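Local coordinates for berberine bridge enzyme-like 28 (Arabidopsis thaliana, PDB 5D79), which is a secreted, FAD-dependent oxidoreductase of the berberine bridge enzyme-like family that takes part in adaptation to salt stress, at residues A[131-136]-A[146-151]; A[370-375]-A[423-428]. All coordinates share one frame; numbering follows the deposited sequence.

Contact 1 of 2, residues A[131-136]-A[146-151]; sequences RNLRSI and WVQTGA. With FAD (flavin-adenine dinucleotide), chain E; PO4 (phosphate ion), chain D.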
ATOM      1  N   ARG A 131       0.830 -16.923   3.605  1.00 23.35           N
ATOM      2  CA  ARG A 131      -0.479 -17.282   3.080  1.00 31.53           C
ATOM      3  C   ARG A 131      -1.329 -18.167   4.000  1.00 33.64           C
ATOM      4  O   ARG A 131      -2.548 -18.138   3.921  1.00 30.68           O
ATOM      5  CB  ARG A 131      -0.309 -17.984   1.737  1.00 32.33           C
ATOM      6  CG  ARG A 131       0.324 -19.367   1.812  1.00 28.21           C
ATOM      7  CD  ARG A 131       0.506 -19.890   0.418  1.00 30.34           C
ATOM      8  NE  ARG A 131       0.979 -18.811  -0.437  1.00 33.02           N
ATOM      9  CZ  ARG A 131       1.199 -18.921  -1.740  1.00 38.61           C
ATOM     10  NH1 ARG A 131       0.986 -20.075  -2.358  1.00 40.44           N
ATOM     11  NH2 ARG A 131       1.634 -17.870  -2.424  1.00 40.94           N
ATOM     12  N   ASN A 132      -0.690 -18.948   4.867  1.00 37.44           N
ATOM     13  CA  ASN A 132      -1.410 -19.879   5.737  1.00 37.99           C
ATOM     14  C   ASN A 132      -1.866 -19.257   7.051  1.00 33.67           C
ATOM     15  O   ASN A 132      -2.733 -19.804   7.733  1.00 32.70           O
ATOM     16  CB  ASN A 132      -0.545 -21.106   6.037  1.00 42.74           C
ATOM     17  CG  ASN A 132      -0.385 -22.012   4.837  1.00 47.36           C
ATOM     18  OD1 ASN A 132      -1.218 -22.004   3.923  1.00 48.24           O
ATOM     19  ND2 ASN A 132       0.683 -22.809   4.833  1.00 49.79           N
ATOM     20  N   LEU A 133      -1.267 -18.121   7.406  1.00 31.48           N
ATOM     21  CA  LEU A 133      -1.622 -17.416   8.634  1.00 32.60           C
ATOM     22  C   LEU A 133      -2.452 -16.176   8.316  1.00 28.94           C
ATOM     23  O   LEU A 133      -1.934 -15.061   8.260  1.00 25.63           O
ATOM     24  CB  LEU A 133      -0.365 -17.033   9.425  1.00 32.51           C
ATOM     25  CG  LEU A 133       0.512 -18.187   9.913  1.00 33.13           C
ATOM     26  CD1 LEU A 133       1.749 -17.681  10.646  1.00 35.19           C
ATOM     27  CD2 LEU A 133      -0.303 -19.117  10.796  1.00 30.72           C
ATOM     28  N   ARG A 134      -3.748 -16.384   8.113  1.00 22.39           N
ATOM     29  CA  ARG A 134      -4.641 -15.308   7.709  1.00 28.95           C
ATOM     30  C   ARG A 134      -5.928 -15.306   8.522  1.00 28.29           C
ATOM     31  O   ARG A 134      -6.971 -14.833   8.056  1.00 28.37           O
ATOM     32  CB  ARG A 134      -4.963 -15.417   6.217  1.00 21.32           C
ATOM     33  CG  ARG A 134      -5.570 -16.729   5.790  1.00 22.26           C
ATOM     34  CD  ARG A 134      -5.833 -16.714   4.301  1.00 32.50           C
ATOM     35  NE  ARG A 134      -5.537 -18.000   3.684  1.00 37.64           N
ATOM     36  CZ  ARG A 134      -5.884 -18.335   2.445  1.00 41.77           C
ATOM     37  NH1 ARG A 134      -5.562 -19.531   1.968  1.00 45.82           N
ATOM     38  NH2 ARG A 134      -6.560 -17.479   1.690  1.00 41.01           N
ATOM     39  N   SER A 135      -5.849 -15.829   9.739  1.00 28.74           N
ATOM     40  CA  SER A 135      -7.022 -15.944  10.595  1.00 32.81           C
ATOM     41  C   SER A 135      -7.471 -14.583  11.113  1.00 32.97           C
ATOM     42  O   SER A 135      -6.654 -13.798  11.598  1.00 34.07           O
ATOM     43  CB  SER A 135      -6.736 -16.884  11.765  1.00 37.37           C
ATOM     44  OG  SER A 135      -6.471 -18.201  11.303  1.00 43.78           O
ATOM     45  N   ILE A 136      -8.771 -14.313  11.009  1.00 21.47           N
ATOM     46  CA  ILE A 136      -9.333 -13.046  11.452  1.00 20.80           C
ATOM     47  C   ILE A 136     -10.398 -13.254  12.512  1.00 25.15           C
ATOM     48  O   ILE A 136     -11.450 -13.820  12.257  1.00 24.86           O
ATOM     49  CB  ILE A 136      -9.945 -12.248  10.278  1.00 19.97           C
ATOM     50  CG1 ILE A 136      -8.881 -11.983   9.206  1.00 32.29           C
ATOM     51  CG2 ILE A 136     -10.534 -10.928  10.782  1.00 23.78           C
ATOM     52  CD1 ILE A 136      -9.420 -11.520   7.875  1.00 28.10           C
ATOM     53  N   TRP A 146      -8.271  -9.360  16.091  1.00 19.17           N
ATOM     54  CA  TRP A 146      -6.915  -9.704  15.711  1.00 26.87           C
ATOM     55  C   TRP A 146      -6.899 -10.150  14.255  1.00 27.20           C
ATOM     56  O   TRP A 146      -7.790 -10.869  13.793  1.00 27.90           O
ATOM     57  CB  TRP A 146      -6.344 -10.776  16.630  1.00 20.26           C
ATOM     58  CG  TRP A 146      -5.832 -10.216  17.916  1.00 21.82           C
ATOM     59  CD1 TRP A 146      -6.523 -10.079  19.092  1.00 22.83           C
ATOM     60  CD2 TRP A 146      -4.517  -9.707  18.163  1.00 26.32           C
ATOM     61  NE1 TRP A 146      -5.715  -9.519  20.058  1.00 24.21           N
ATOM     62  CE2 TRP A 146      -4.479  -9.278  19.513  1.00 28.25           C
ATOM     63  CE3 TRP A 146      -3.365  -9.568  17.374  1.00 25.96           C
ATOM     64  CZ2 TRP A 146      -3.330  -8.721  20.090  1.00 26.17           C
ATOM     65  CZ3 TRP A 146      -2.226  -9.016  17.950  1.00 26.84           C
ATOM     66  CH2 TRP A 146      -2.218  -8.600  19.294  1.00 27.23           C
ATOM     67  N   VAL A 147      -5.904  -9.683  13.515  1.00 21.42           N
ATOM     68  CA  VAL A 147      -5.818 -10.004  12.103  1.00 23.27           C
ATOM     69  C   VAL A 147      -4.426 -10.500  11.766  1.00 20.47           C
ATOM     70  O   VAL A 147      -3.480  -9.713  11.737  1.00 20.00           O
ATOM     71  CB  VAL A 147      -6.143  -8.785  11.216  1.00 22.09           C
ATOM     72  CG1 VAL A 147      -6.387  -9.236   9.761  1.00 21.13           C
ATOM     73  CG2 VAL A 147      -7.340  -8.023  11.774  1.00 19.14           C
ATOM     74  N   GLN A 148      -4.309 -11.800  11.517  1.00 21.29           N
ATOM     75  CA  GLN A 148      -3.043 -12.392  11.111  1.00 19.93           C
ATOM     76  C   GLN A 148      -2.590 -11.813   9.778  1.00 23.06           C
ATOM     77  O   GLN A 148      -3.393 -11.617   8.864  1.00 22.37           O
ATOM     78  CB  GLN A 148      -3.155 -13.908  11.016  1.00 20.97           C
ATOM     79  CG  GLN A 148      -3.474 -14.585  12.329  1.00 21.39           C
ATOM     80  CD  GLN A 148      -3.094 -16.055  12.319  1.00 23.63           C
ATOM     81  OE1 GLN A 148      -3.244 -16.731  11.313  1.00 24.28           O
ATOM     82  NE2 GLN A 148      -2.581 -16.546  13.437  1.00 24.15           N
ATOM     83  N   THR A 149      -1.292 -11.559   9.675  1.00 23.00           N
ATOM     84  CA  THR A 149      -0.727 -10.767   8.582  1.00 24.82           C
ATOM     85  C   THR A 149      -0.788 -11.402   7.184  1.00 29.68           C
ATOM     86  O   THR A 149      -0.464 -10.745   6.189  1.00 28.91           O
ATOM     87  CB  THR A 149       0.738 -10.433   8.891  1.00 20.93           C
ATOM     88  OG1 THR A 149       1.398 -11.617   9.355  1.00 18.07           O
ATOM     89  CG2 THR A 149       0.809  -9.346   9.966  1.00 21.10           C
ATOM     90  N   GLY A 150      -1.194 -12.667   7.104  1.00 32.42           N
ATOM     91  CA  GLY A 150      -1.343 -13.327   5.820  1.00 29.06           C
ATOM     92  C   GLY A 150      -2.667 -12.983   5.167  1.00 25.03           C
ATOM     93  O   GLY A 150      -2.901 -13.320   4.004  1.00 24.95           O
ATOM     94  N   ALA A 151      -3.526 -12.300   5.921  1.00 20.22           N
ATOM     95  CA  ALA A 151      -4.853 -11.931   5.458  1.00 16.80           C
ATOM     96  C   ALA A 151      -4.790 -10.784   4.461  1.00 21.36           C
ATOM     97  O   ALA A 151      -3.866  -9.974   4.494  1.00 15.26           O
ATOM     98  CB  ALA A 151      -5.730 -11.564   6.630  1.00 16.72           C
TER
HETATM   99  PA  FAD E 603       3.934  -7.763   0.027  1.00 19.33           P
HETATM  100  O1A FAD E 603       4.742  -7.777  -1.245  1.00 16.53           O
HETATM  101  O2A FAD E 603       3.591  -9.150   0.521  1.00 22.48           O
HETATM  102  O5B FAD E 603       4.712  -6.902   1.152  1.00 21.27           O
HETATM  103  C5B FAD E 603       5.278  -5.635   0.848  1.00 21.66           C
HETATM  104  C4B FAD E 603       6.410  -5.247   1.809  1.00 19.79           C
HETATM  105  O4B FAD E 603       5.989  -5.469   3.143  1.00 17.36           O
HETATM  106  C3B FAD E 603       7.652  -6.095   1.573  1.00 21.02           C
HETATM  107  O3B FAD E 603       8.830  -5.342   1.774  1.00 17.24           O
HETATM  108  C2B FAD E 603       7.517  -7.191   2.615  1.00 24.69           C
HETATM  109  O2B FAD E 603       8.769  -7.720   3.012  1.00 24.27           O
HETATM  110  C1B FAD E 603       6.756  -6.499   3.742  1.00 18.46           C
HETATM  111  N9A FAD E 603       5.891  -7.395   4.539  1.00 16.91           N
HETATM  112  C8A FAD E 603       4.757  -8.075   4.150  1.00 16.45           C
HETATM  113  N7A FAD E 603       4.280  -8.760   5.221  1.00 16.40           N
HETATM  114  C5A FAD E 603       5.085  -8.530   6.285  1.00 17.79           C
HETATM  115  C6A FAD E 603       5.075  -8.967   7.610  1.00 18.31           C
HETATM  116  N6A FAD E 603       4.012  -9.580   8.116  1.00 17.68           N
HETATM  117  N1A FAD E 603       6.062  -8.542   8.478  1.00 19.49           N
HETATM  118  C2A FAD E 603       7.046  -7.684   8.040  1.00 15.59           C
HETATM  119  N3A FAD E 603       7.053  -7.259   6.726  1.00 17.51           N
HETATM  120  C4A FAD E 603       6.094  -7.670   5.864  1.00 18.39           C
HETATM  121  N1  FAD E 603      -1.639   1.151  -0.999  1.00 18.24           N
HETATM  122  C2  FAD E 603      -2.418   2.158  -0.455  1.00 23.95           C
HETATM  123  O2  FAD E 603      -2.246   2.520   0.715  1.00 15.93           O
HETATM  124  N3  FAD E 603      -3.410   2.746  -1.229  1.00 28.03           N
HETATM  125  C4  FAD E 603      -3.633   2.347  -2.537  1.00 25.29           C
HETATM  126  O4  FAD E 603      -4.594   2.809  -3.154  1.00 24.15           O
HETATM  127  C4X FAD E 603      -2.859   1.317  -3.075  1.00 22.61           C
HETATM  128  N5  FAD E 603      -3.136   0.797  -4.330  1.00 19.88           N
HETATM  129  C5X FAD E 603      -2.568  -0.410  -4.709  1.00 19.29           C
HETATM  130  C6  FAD E 603      -3.004  -1.091  -5.844  1.00 19.06           C
HETATM  131  C7  FAD E 603      -2.417  -2.302  -6.217  1.00 20.95           C
HETATM  132  C7M FAD E 603      -2.887  -3.019  -7.447  1.00 20.66           C
HETATM  133  C8  FAD E 603      -1.414  -2.865  -5.425  1.00 21.00           C
HETATM  134  C8M FAD E 603      -0.748  -4.152  -5.816  1.00 16.28           C
HETATM  135  C9  FAD E 603      -0.976  -2.185  -4.294  1.00 23.36           C
HETATM  136  C9A FAD E 603      -1.512  -0.938  -3.962  1.00 22.54           C
HETATM  137  N10 FAD E 603      -1.055  -0.238  -2.855  1.00 17.20           N
HETATM  138  C10 FAD E 603      -1.882   0.706  -2.280  1.00 16.46           C
HETATM  139  C1' FAD E 603       0.276  -0.560  -2.249  1.00 11.40           C
HETATM  140  C2' FAD E 603       0.210  -1.611  -1.158  1.00 14.78           C
HETATM  141  O2' FAD E 603      -0.497  -1.088  -0.054  1.00 20.14           O
HETATM  142  C3' FAD E 603       1.641  -1.974  -0.781  1.00 15.36           C
HETATM  143  O3' FAD E 603       2.247  -2.602  -1.891  1.00 19.46           O
HETATM  144  C4' FAD E 603       1.700  -2.946   0.372  1.00 12.97           C
HETATM  145  O4' FAD E 603       2.945  -2.847   1.012  1.00 14.89           O
HETATM  146  C5' FAD E 603       1.598  -4.359  -0.159  1.00 13.28           C
HETATM  147  O5' FAD E 603       1.308  -5.224   0.914  1.00 15.51           O
HETATM  148  P   FAD E 603       1.247  -6.795   0.599  1.00 18.14           P
HETATM  149  O1P FAD E 603       1.221  -7.575   1.887  1.00 15.08           O
HETATM  150  O2P FAD E 603       0.054  -7.126  -0.263  1.00 13.22           O
HETATM  151  O3P FAD E 603       2.589  -6.932  -0.286  1.00 22.20           O
HETATM  152  P   PO4 D 602      -3.302 -14.084  16.339  1.00 50.41           P
HETATM  153  O1  PO4 D 602      -3.806 -12.737  15.883  1.00 54.89           O
HETATM  154  O2  PO4 D 602      -3.356 -14.125  17.849  1.00 52.40           O
HETATM  155  O3  PO4 D 602      -4.168 -15.164  15.744  1.00 53.51           O
HETATM  156  O4  PO4 D 602      -1.883 -14.288  15.866  1.00 52.36           O
HETATM  157  O   HOH W   1       0.922 -14.272   9.075  1.00 32.46           O
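Three hydrogen bonds cross between the segments, two of them to Gln148. Gln148 N donates a nearly straight bond to Ser135 O (3.1 Å). Its side chain, extended beyond CG, crosses Leu133 obliquely, so that Gln148 OE1 accepts the N-H of Ser135 N at 3.2 Å with the donor 33° above the amide plane. A glutamine is long enough to bring OE1 back to that N-H; NE2 makes two weak bonds to a phosphate ion, probably from the crystallisation liquor. Leu133 O takes Gly150 N at 2.8 Å and a water that also donates to Thr149 OG1, whose strongest protein partner is Ile239 O. Residues 148 to 151 form a type I turn at the end of strand 144-148, in the FAD-binding PCMH-type domain, bringing Thr149 CB to 3.5 Å from N6A of the FAD adenine. Gly150 suits its place because a CB there would lie 2.4 Å from Leu133 O, too close without a backbone shift. Apolar packing lies at the Ile136 end. Ile136 and Val147, a non-hydrogen-bonded antiparallel pair, lie side by side with CG1 against CG1 at 3.8 Å, and Ile136 CD1 reaches Ala151 CB at 3.9 Å; Leu156 of helix 153-163 touches both Ile136 and Val147.

Contact 2 of 2, residues A[370-375]-A[423-428]; sequences DFVQEP and NLYEIQ
Val372 is the bump and the Tyr425 ring the flat floor beneath it: CB stands over one ring face, 3.8 Å from the centroid, while CG1 and CG2 straddle the phenol end and both touch OH. The tyrosine's CG sits between backbone N and carbonyl carbon (chi1 61°), laying the ring alongside the valine, whose branched CB offers it two methyls. Trp273 meets the same ring edge-to-face and Gln274 OE1 is hydrogen-bonded to its hydroxyl, so an alanine at Tyr425 would probably strip Val372 of its floor and loosen the tie to helix 263-276. On this face, Ile427 CG2 presses on Asp370 CB at 3.6 Å.

On the other face, Glu426 CG, anti to the backbone N (chi1 -176°), lies over the Phe371 ring, 3.9 Å from its centroid, and the chi2 bend (-93°) aims the carboxylate; His419 also stacks on that ring. Asn423 OD1 fits between Phe371 CB, at 3.6 Å, and Gln373 NE2, which gives it a weak bond, while Asn423 ND2 is hydrogen-bonded to Arg420 O. Leu424 pushes CD1 against Pro375 CD (3.8 Å).

Asp370 and Ile427 exchange two backbone bonds, and Val372 N donates to Tyr425 O (3.0 Å), but Val372 O receives Leu424 N (2.9 Å). Leu424 and Tyr425 thus both face Val372, a classic beta bulge at the end of an antiparallel strand pair.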
ATOM      1  N   ASP A 370       3.778  11.431  -5.417  1.00 14.52           N
ATOM      2  CA  ASP A 370       4.168  12.750  -4.961  1.00 13.38           C
ATOM      3  C   ASP A 370       3.161  13.288  -3.949  1.00  9.94           C
ATOM      4  O   ASP A 370       2.021  12.818  -3.849  1.00 10.54           O
ATOM      5  CB  ASP A 370       4.245  13.732  -6.134  1.00 10.52           C
ATOM      6  CG  ASP A 370       5.594  13.784  -6.779  1.00 13.10           C
ATOM      7  OD1 ASP A 370       6.606  13.854  -6.053  1.00 16.66           O
ATOM      8  OD2 ASP A 370       5.641  13.786  -8.025  1.00 15.51           O
ATOM      9  N   PHE A 371       3.582  14.316  -3.231  1.00 10.08           N
ATOM     10  CA  PHE A 371       2.689  15.056  -2.378  1.00 12.51           C
ATOM     11  C   PHE A 371       2.673  16.502  -2.852  1.00 15.52           C
ATOM     12  O   PHE A 371       3.722  17.090  -3.107  1.00 13.14           O
ATOM     13  CB  PHE A 371       3.113  14.928  -0.913  1.00 11.54           C
ATOM     14  CG  PHE A 371       2.903  13.554  -0.366  1.00 15.04           C
ATOM     15  CD1 PHE A 371       3.877  12.574  -0.531  1.00 17.51           C
ATOM     16  CD2 PHE A 371       1.706  13.214   0.256  1.00 15.71           C
ATOM     17  CE1 PHE A 371       3.670  11.281  -0.066  1.00 16.88           C
ATOM     18  CE2 PHE A 371       1.493  11.922   0.732  1.00 14.97           C
ATOM     19  CZ  PHE A 371       2.476  10.954   0.564  1.00 13.65           C
ATOM     20  N   VAL A 372       1.470  17.046  -3.009  1.00 13.86           N
ATOM     21  CA  VAL A 372       1.284  18.425  -3.428  1.00 14.34           C
ATOM     22  C   VAL A 372       0.913  19.250  -2.215  1.00 10.88           C
ATOM     23  O   VAL A 372       0.010  18.891  -1.468  1.00 12.36           O
ATOM     24  CB  VAL A 372       0.198  18.552  -4.524  1.00 12.45           C
ATOM     25  CG1 VAL A 372      -0.137  20.023  -4.813  1.00 11.27           C
ATOM     26  CG2 VAL A 372       0.639  17.822  -5.795  1.00 11.82           C
ATOM     27  N   GLN A 373       1.629  20.349  -2.012  1.00 15.67           N
ATOM     28  CA  GLN A 373       1.457  21.175  -0.817  1.00 14.04           C
ATOM     29  C   GLN A 373       0.768  22.500  -1.127  1.00 13.02           C
ATOM     30  O   GLN A 373       0.251  23.169  -0.235  1.00 18.68           O
ATOM     31  CB  GLN A 373       2.819  21.406  -0.150  1.00 12.24           C
ATOM     32  CG  GLN A 373       3.496  20.092   0.233  1.00 14.13           C
ATOM     33  CD  GLN A 373       4.772  20.251   1.012  1.00 14.86           C
ATOM     34  OE1 GLN A 373       5.618  21.074   0.684  1.00 20.43           O
ATOM     35  NE2 GLN A 373       4.925  19.442   2.050  1.00 16.00           N
ATOM     36  N   GLU A 374       0.752  22.868  -2.398  1.00 13.31           N
ATOM     37  CA  GLU A 374       0.007  24.037  -2.846  1.00 20.02           C
ATOM     38  C   GLU A 374      -0.431  23.816  -4.289  1.00 19.28           C
ATOM     39  O   GLU A 374       0.286  23.170  -5.056  1.00 18.78           O
ATOM     40  CB  GLU A 374       0.841  25.321  -2.705  1.00 25.52           C
ATOM     41  CG  GLU A 374       2.150  25.351  -3.482  1.00 25.28           C
ATOM     42  CD  GLU A 374       2.968  26.611  -3.209  1.00 24.36           C
ATOM     43  OE1 GLU A 374       2.924  27.122  -2.071  1.00 22.67           O
ATOM     44  OE2 GLU A 374       3.648  27.092  -4.140  1.00 28.03           O
ATOM     45  N   PRO A 375      -1.609  24.349  -4.659  1.00 16.55           N
ATOM     46  CA  PRO A 375      -2.257  24.005  -5.932  1.00 18.05           C
ATOM     47  C   PRO A 375      -1.342  24.179  -7.143  1.00 18.17           C
ATOM     48  O   PRO A 375      -0.685  25.212  -7.277  1.00 20.03           O
ATOM     49  CB  PRO A 375      -3.441  24.975  -5.985  1.00 18.42           C
ATOM     50  CG  PRO A 375      -3.748  25.230  -4.557  1.00 18.63           C
ATOM     51  CD  PRO A 375      -2.400  25.341  -3.910  1.00 16.96           C
ATOM     52  N   ASN A 423       0.049  19.036   3.518  1.00 15.15           N
ATOM     53  CA  ASN A 423      -0.148  18.289   2.281  1.00 11.85           C
ATOM     54  C   ASN A 423      -1.600  18.344   1.912  1.00 13.68           C
ATOM     55  O   ASN A 423      -2.450  17.888   2.667  1.00 16.10           O
ATOM     56  CB  ASN A 423       0.312  16.840   2.416  1.00 10.24           C
ATOM     57  CG  ASN A 423       1.754  16.736   2.805  1.00 13.32           C
ATOM     58  OD1 ASN A 423       2.645  16.976   1.993  1.00 14.69           O
ATOM     59  ND2 ASN A 423       2.002  16.398   4.067  1.00 14.77           N
ATOM     60  N   LEU A 424      -1.878  18.934   0.755  1.00 14.76           N
ATOM     61  CA  LEU A 424      -3.238  19.042   0.252  1.00 17.09           C
ATOM     62  C   LEU A 424      -3.744  17.676  -0.243  1.00 19.16           C
ATOM     63  O   LEU A 424      -4.837  17.234   0.121  1.00 16.37           O
ATOM     64  CB  LEU A 424      -3.310  20.079  -0.874  1.00 11.05           C
ATOM     65  CG  LEU A 424      -2.811  21.489  -0.588  1.00 11.62           C
ATOM     66  CD1 LEU A 424      -3.194  22.361  -1.736  1.00 16.86           C
ATOM     67  CD2 LEU A 424      -3.425  22.003   0.684  1.00 18.05           C
ATOM     68  N   TYR A 425      -2.943  17.012  -1.074  1.00 16.06           N
ATOM     69  CA  TYR A 425      -3.306  15.699  -1.583  1.00 15.33           C
ATOM     70  C   TYR A 425      -2.079  14.918  -2.029  1.00 14.15           C
ATOM     71  O   TYR A 425      -0.978  15.456  -2.130  1.00 15.65           O
ATOM     72  CB  TYR A 425      -4.309  15.824  -2.739  1.00 13.70           C
ATOM     73  CG  TYR A 425      -3.817  16.577  -3.954  1.00 14.78           C
ATOM     74  CD1 TYR A 425      -3.984  17.959  -4.052  1.00 13.22           C
ATOM     75  CD2 TYR A 425      -3.215  15.912  -5.011  1.00 14.16           C
ATOM     76  CE1 TYR A 425      -3.556  18.663  -5.159  1.00 13.66           C
ATOM     77  CE2 TYR A 425      -2.776  16.611  -6.134  1.00 16.69           C
ATOM     78  CZ  TYR A 425      -2.950  17.984  -6.200  1.00 15.22           C
ATOM     79  OH  TYR A 425      -2.522  18.686  -7.305  1.00 14.17           O
ATOM     80  N   GLU A 426      -2.281  13.637  -2.278  1.00 13.59           N
ATOM     81  CA  GLU A 426      -1.224  12.775  -2.767  1.00 14.64           C
ATOM     82  C   GLU A 426      -1.568  12.438  -4.216  1.00 14.36           C
ATOM     83  O   GLU A 426      -2.742  12.349  -4.581  1.00 12.83           O
ATOM     84  CB  GLU A 426      -1.098  11.523  -1.885  1.00 12.77           C
ATOM     85  CG  GLU A 426       0.055  10.577  -2.240  1.00 14.86           C
ATOM     86  CD  GLU A 426      -0.367   9.467  -3.191  1.00 18.33           C
ATOM     87  OE1 GLU A 426      -1.587   9.322  -3.439  1.00 17.45           O
ATOM     88  OE2 GLU A 426       0.517   8.738  -3.684  1.00 14.63           O
ATOM     89  N   ILE A 427      -0.550  12.286  -5.048  1.00 10.07           N
ATOM     90  CA  ILE A 427      -0.793  11.991  -6.445  1.00 15.22           C
ATOM     91  C   ILE A 427       0.079  10.814  -6.895  1.00 17.51           C
ATOM     92  O   ILE A 427       1.285  10.787  -6.644  1.00 18.07           O
ATOM     93  CB  ILE A 427      -0.553  13.247  -7.331  1.00 12.08           C
ATOM     94  CG1 ILE A 427      -0.728  12.928  -8.814  1.00 12.19           C
ATOM     95  CG2 ILE A 427       0.810  13.854  -7.074  1.00 14.13           C
ATOM     96  CD1 ILE A 427      -0.792  14.173  -9.654  1.00 14.75           C
ATOM     97  N   GLN A 428      -0.552   9.829  -7.528  1.00 12.03           N
ATOM     98  CA  GLN A 428       0.161   8.670  -8.040  1.00 12.54           C
ATOM     99  C   GLN A 428       0.085   8.635  -9.553  1.00 12.24           C
ATOM    100  O   GLN A 428      -0.973   8.797 -10.130  1.00 17.38           O
ATOM    101  CB  GLN A 428      -0.412   7.368  -7.460  1.00 16.17           C
ATOM    102  CG  GLN A 428       0.288   6.105  -7.956  1.00 16.06           C
ATOM    103  CD  GLN A 428      -0.457   4.825  -7.621  1.00 19.98           C
ATOM    104  OE1 GLN A 428      -1.597   4.852  -7.139  1.00 22.17           O
ATOM    105  NE2 GLN A 428       0.188   3.685  -7.881  1.00 17.86           N
TER

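How the contacts relate
Contact 1 closes before contact 2 opens along the chain, and the two lie on opposite sides of its centre, about 33 Å apart between centres and about 19 Å between nearest atoms. They share no sheet. Contact 1 sits at strands 136-139 and 144-148 of the sheet in the FAD-binding PCMH-type domain; contact 2 joins strand 425-434 to strand 363-372, the outermost on its side of the seven-stranded antiparallel sheet. FAD spans the space between them: Thr149 of contact 1 lies at the adenine, whereas the Glu426 side chain of contact 2 is about 7 Å from the isoalloxazine end. Both parts of the fold thus approach one cofactor without touching each other here.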